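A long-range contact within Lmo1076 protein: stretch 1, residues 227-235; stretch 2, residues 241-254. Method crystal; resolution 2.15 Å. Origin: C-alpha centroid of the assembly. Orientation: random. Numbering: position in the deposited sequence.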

# COMPACT_ATOMS: atom_id res chain seq x y z
N LYS A 227 -6.72 -40.20 -24.20
CA LYS A 227 -7.34 -39.19 -25.05
C LYS A 227 -8.36 -38.40 -24.24
O LYS A 227 -9.20 -38.98 -23.55
CB LYS A 227 -8.00 -39.83 -26.27
N VAL A 228 -8.28 -37.07 -24.30
CA VAL A 228 -9.12 -36.22 -23.47
C VAL A 228 -9.86 -35.20 -24.32
O VAL A 228 -9.62 -35.07 -25.53
CB VAL A 228 -8.31 -35.50 -22.38
CG1 VAL A 228 -7.57 -36.51 -21.50
CG2 VAL A 228 -7.34 -34.51 -23.01
N LYS A 229 -10.75 -34.44 -23.67
CA LYS A 229 -11.50 -33.37 -24.31
C LYS A 229 -11.18 -32.05 -23.61
O LYS A 229 -11.55 -31.86 -22.44
CB LYS A 229 -12.99 -33.66 -24.25
CG LYS A 229 -13.78 -32.81 -25.17
CD LYS A 229 -15.13 -33.43 -25.36
CE LYS A 229 -15.74 -32.92 -26.63
NZ LYS A 229 -14.74 -32.97 -27.73
N VAL A 230 -10.50 -31.15 -24.31
CA VAL A 230 -10.20 -29.82 -23.78
C VAL A 230 -11.39 -28.90 -24.05
O VAL A 230 -11.69 -28.59 -25.21
CB VAL A 230 -8.92 -29.26 -24.41
CG1 VAL A 230 -8.56 -27.92 -23.79
CG2 VAL A 230 -7.77 -30.25 -24.26
N ILE A 231 -12.07 -28.46 -22.98
CA ILE A 231 -13.25 -27.61 -23.12
C ILE A 231 -12.98 -26.12 -22.88
O ILE A 231 -13.76 -25.28 -23.34
CB ILE A 231 -14.39 -28.08 -22.19
CG1 ILE A 231 -13.99 -27.96 -20.72
CG2 ILE A 231 -14.81 -29.52 -22.53
CD1 ILE A 231 -15.02 -28.47 -19.73
N LYS A 232 -11.91 -25.77 -22.16
CA LYS A 232 -11.58 -24.36 -21.93
C LYS A 232 -10.08 -24.17 -21.98
O LYS A 232 -9.31 -25.07 -21.65
CB LYS A 232 -12.09 -23.86 -20.57
CG LYS A 232 -13.61 -23.80 -20.43
CD LYS A 232 -14.03 -22.68 -19.48
CE LYS A 232 -14.56 -23.20 -18.14
NZ LYS A 232 -15.67 -24.18 -18.35
N GLN A 233 -9.67 -22.96 -22.36
CA GLN A 233 -8.28 -22.54 -22.23
C GLN A 233 -8.22 -21.20 -21.52
O GLN A 233 -9.10 -20.35 -21.66
CB GLN A 233 -7.57 -22.44 -23.58
CG GLN A 233 -7.90 -21.18 -24.35
CD GLN A 233 -7.14 -21.08 -25.65
OE1 GLN A 233 -6.11 -21.74 -25.83
NE2 GLN A 233 -7.64 -20.26 -26.56
N ALA A 234 -7.14 -21.02 -20.74
CA ALA A 234 -6.93 -19.81 -19.96
C ALA A 234 -5.44 -19.48 -19.96
O ALA A 234 -4.58 -20.37 -19.94
CB ALA A 234 -7.43 -19.99 -18.52
N LYS A 235 -5.13 -18.18 -20.01
CA LYS A 235 -3.74 -17.74 -19.96
C LYS A 235 -3.54 -16.83 -18.75
O LYS A 235 -4.30 -15.87 -18.56
CB LYS A 235 -3.34 -17.01 -21.25
CG LYS A 235 -1.85 -16.67 -21.34
CD LYS A 235 -1.44 -16.20 -22.74
CE LYS A 235 -2.41 -15.13 -23.33
NZ LYS A 235 -2.20 -13.72 -22.85
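Stretch 2 241-254: WYQFQVNGKTVGWM

Stretch 2 folds into a β-hairpin whose first strand, Trp 241 to Val 246, pairs antiparallel with the strand of stretch 1. The two axes approach to 4.3 Å, with an angle of 136° between their N-to-C directions. A type I' turn from Val 246 to Lys 249, with positive phi at both Asn 247 and Gly 248, reverses the chain into the second strand, Lys 249 to Met 254. This strand lies farther from stretch 1, 8.8 Å between axes at closest, and runs in roughly the same direction, at 33°. Together the two stretches bury 774 Å².

At the start of stretch 1, Lys 227 makes no contact. Val 228 is buried against the first strand of the hairpin: its CG1 lies 3.6 Å from CG1 of Val 246 and 4.0 Å from CD2 of Phe 244. Lys 229 pairs with Gln 245 through two backbone hydrogen bonds, from Lys 229 N to Gln 245 O at 3.0 Å and, weaker because of its bent angle of 127°, from Gln 245 N to Lys 229 O at 2.8 Å. Val 230 follows opposite Phe 244 in a non-hydrogen-bonded pair, their CA atoms 4.2 Å apart, and packs its CG1 3.5 Å from CB of Tyr 242.

The register then shifts by one residue at a β-bulge. Ile 231, with a psi of -22°, is the extra residue, so that Gln 243 is bonded to two successive residues: Ile 231 N donates to Gln 243 O at 2.9 Å, whereas Gln 243 N donates to Lys 232 O, also at 2.9 Å. The CD1 of Ile 231 reaches across to the second strand of the hairpin, 3.6 Å from OG1 of Thr 250. The side chains of Lys 232 and Gln 243 share a face of the sheet, and a hydrogen bond from Lys 232 NZ to Gln 243 OE1, 3.0 Å long, reinforces their backbone pairing.

Beyond the bulge the ladder resumes. Gln 233 faces Tyr 242, with its CB 3.7 Å from Tyr 242 CE1, and its CA makes a 3.3 Å CA-H...O contact with Trp 241 O. Ala 234 closes the pairing with Trp 241: Ala 234 N donates to Trp 241 O at 3.0 Å, and Trp 241 N to Ala 234 O at 2.8 Å. Trp 253 extends its indole from the second strand to this end of stretch 1, bringing CH2 to 3.7 Å from Lys 232 CB and CZ3 to 3.6 Å from Ala 234 CB. Lys 235 points away.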

# COMPACT_ATOMS: atom_id res chain seq x y z
N TRP A 241 -3.29 -22.87 -19.59
CA TRP A 241 -3.91 -23.98 -18.89
C TRP A 241 -5.11 -24.47 -19.69
O TRP A 241 -5.85 -23.67 -20.27
CB TRP A 241 -4.30 -23.53 -17.48
CG TRP A 241 -3.18 -22.68 -16.86
CD1 TRP A 241 -3.00 -21.32 -16.96
CD2 TRP A 241 -2.05 -23.17 -16.11
NE1 TRP A 241 -1.85 -20.93 -16.30
CE2 TRP A 241 -1.26 -22.05 -15.77
CE3 TRP A 241 -1.65 -24.44 -15.68
CZ2 TRP A 241 -0.09 -22.16 -15.03
CZ3 TRP A 241 -0.49 -24.55 -14.94
CH2 TRP A 241 0.28 -23.41 -14.63
N TYR A 242 -5.27 -25.78 -19.76
CA TYR A 242 -6.40 -26.40 -20.44
C TYR A 242 -7.29 -27.05 -19.40
O TYR A 242 -6.80 -27.76 -18.53
CB TYR A 242 -5.94 -27.44 -21.46
CG TYR A 242 -5.30 -26.85 -22.69
CD1 TYR A 242 -5.42 -25.49 -22.94
CD2 TYR A 242 -4.59 -27.63 -23.59
CE1 TYR A 242 -4.86 -24.92 -24.05
CE2 TYR A 242 -4.02 -27.06 -24.72
CZ TYR A 242 -4.15 -25.70 -24.94
OH TYR A 242 -3.61 -25.10 -26.05
N GLN A 243 -8.60 -26.81 -19.49
CA GLN A 243 -9.55 -27.57 -18.70
C GLN A 243 -9.96 -28.77 -19.54
O GLN A 243 -10.36 -28.60 -20.70
CB GLN A 243 -10.76 -26.72 -18.30
CG GLN A 243 -11.56 -27.34 -17.14
CD GLN A 243 -12.84 -26.58 -16.82
OE1 GLN A 243 -13.54 -26.13 -17.73
NE2 GLN A 243 -13.16 -26.44 -15.54
N PHE A 244 -9.83 -29.98 -19.00
CA PHE A 244 -10.02 -31.17 -19.81
C PHE A 244 -11.01 -32.13 -19.15
O PHE A 244 -11.35 -32.01 -17.97
CB PHE A 244 -8.68 -31.87 -20.11
CG PHE A 244 -8.01 -32.50 -18.90
CD1 PHE A 244 -7.16 -31.76 -18.10
CD2 PHE A 244 -8.21 -33.85 -18.60
CE1 PHE A 244 -6.54 -32.34 -17.00
CE2 PHE A 244 -7.58 -34.44 -17.50
CZ PHE A 244 -6.75 -33.68 -16.70
N GLN A 245 -11.48 -33.08 -19.97
CA GLN A 245 -12.48 -34.06 -19.56
C GLN A 245 -12.05 -35.47 -19.96
O GLN A 245 -11.53 -35.69 -21.06
CB GLN A 245 -13.84 -33.78 -20.21
CG GLN A 245 -14.53 -32.53 -19.73
CD GLN A 245 -15.89 -32.37 -20.38
OE1 GLN A 245 -16.10 -32.80 -21.52
NE2 GLN A 245 -16.83 -31.77 -19.66
N VAL A 246 -12.28 -36.41 -19.06
CA VAL A 246 -12.21 -37.83 -19.38
C VAL A 246 -13.55 -38.44 -18.97
O VAL A 246 -14.16 -37.99 -17.99
CB VAL A 246 -11.04 -38.55 -18.68
CG1 VAL A 246 -9.74 -37.81 -18.95
CG2 VAL A 246 -11.29 -38.70 -17.18
N ASN A 247 -14.01 -39.43 -19.73
CA ASN A 247 -15.34 -40.03 -19.54
C ASN A 247 -16.43 -38.95 -19.53
O ASN A 247 -17.43 -39.09 -18.81
CB ASN A 247 -15.42 -40.87 -18.26
CG ASN A 247 -14.36 -41.97 -18.21
OD1 ASN A 247 -13.84 -42.41 -19.24
ND2 ASN A 247 -14.04 -42.43 -17.00
N GLY A 248 -16.22 -37.87 -20.29
CA GLY A 248 -17.17 -36.79 -20.37
C GLY A 248 -17.36 -35.97 -19.11
O GLY A 248 -18.25 -35.12 -19.08
N LYS A 249 -16.55 -36.18 -18.07
CA LYS A 249 -16.64 -35.38 -16.86
C LYS A 249 -15.37 -34.56 -16.70
O LYS A 249 -14.26 -35.02 -17.01
CB LYS A 249 -16.90 -36.25 -15.61
CG LYS A 249 -15.91 -37.38 -15.37
CD LYS A 249 -16.15 -38.07 -14.02
CE LYS A 249 -17.31 -39.05 -14.05
NZ LYS A 249 -16.97 -40.30 -14.80
N THR A 250 -15.54 -33.32 -16.22
CA THR A 250 -14.42 -32.41 -16.06
C THR A 250 -13.48 -32.90 -14.98
O THR A 250 -13.88 -33.12 -13.83
CB THR A 250 -14.91 -31.01 -15.71
OG1 THR A 250 -15.66 -30.47 -16.80
CG2 THR A 250 -13.72 -30.09 -15.38
N VAL A 251 -12.21 -33.06 -15.34
CA VAL A 251 -11.17 -33.43 -14.39
C VAL A 251 -10.67 -32.19 -13.65
O VAL A 251 -10.82 -32.07 -12.43
CB VAL A 251 -10.02 -34.14 -15.13
CG1 VAL A 251 -8.92 -34.51 -14.18
CG2 VAL A 251 -10.57 -35.38 -15.85
N GLY A 252 -10.10 -31.25 -14.41
CA GLY A 252 -9.49 -30.07 -13.82
C GLY A 252 -8.70 -29.33 -14.88
O GLY A 252 -8.92 -29.52 -16.08
N TRP A 253 -7.78 -28.48 -14.42
CA TRP A 253 -6.95 -27.68 -15.31
C TRP A 253 -5.52 -28.20 -15.32
O TRP A 253 -4.99 -28.64 -14.30
CB TRP A 253 -6.95 -26.21 -14.89
CG TRP A 253 -8.27 -25.48 -15.00
CD1 TRP A 253 -9.29 -25.48 -14.09
CD2 TRP A 253 -8.67 -24.59 -16.06
NE1 TRP A 253 -10.31 -24.66 -14.53
CE2 TRP A 253 -9.95 -24.10 -15.73
CE3 TRP A 253 -8.06 -24.16 -17.25
CZ2 TRP A 253 -10.65 -23.21 -16.58
CZ3 TRP A 253 -8.76 -23.28 -18.08
CH2 TRP A 253 -10.03 -22.81 -17.73
N MSE A 254 -4.87 -28.12 -16.48
CA MSE A 254 -3.46 -28.53 -16.54
C MSE A 254 -2.70 -27.76 -17.59
O MSE A 254 -3.28 -27.35 -18.60
CB MSE A 254 -3.34 -30.03 -16.81
CG MSE A 254 -1.92 -30.58 -16.63
SE MSE A 254 -1.97 -32.51 -16.40
CE MSE A 254 -2.91 -32.95 -18.04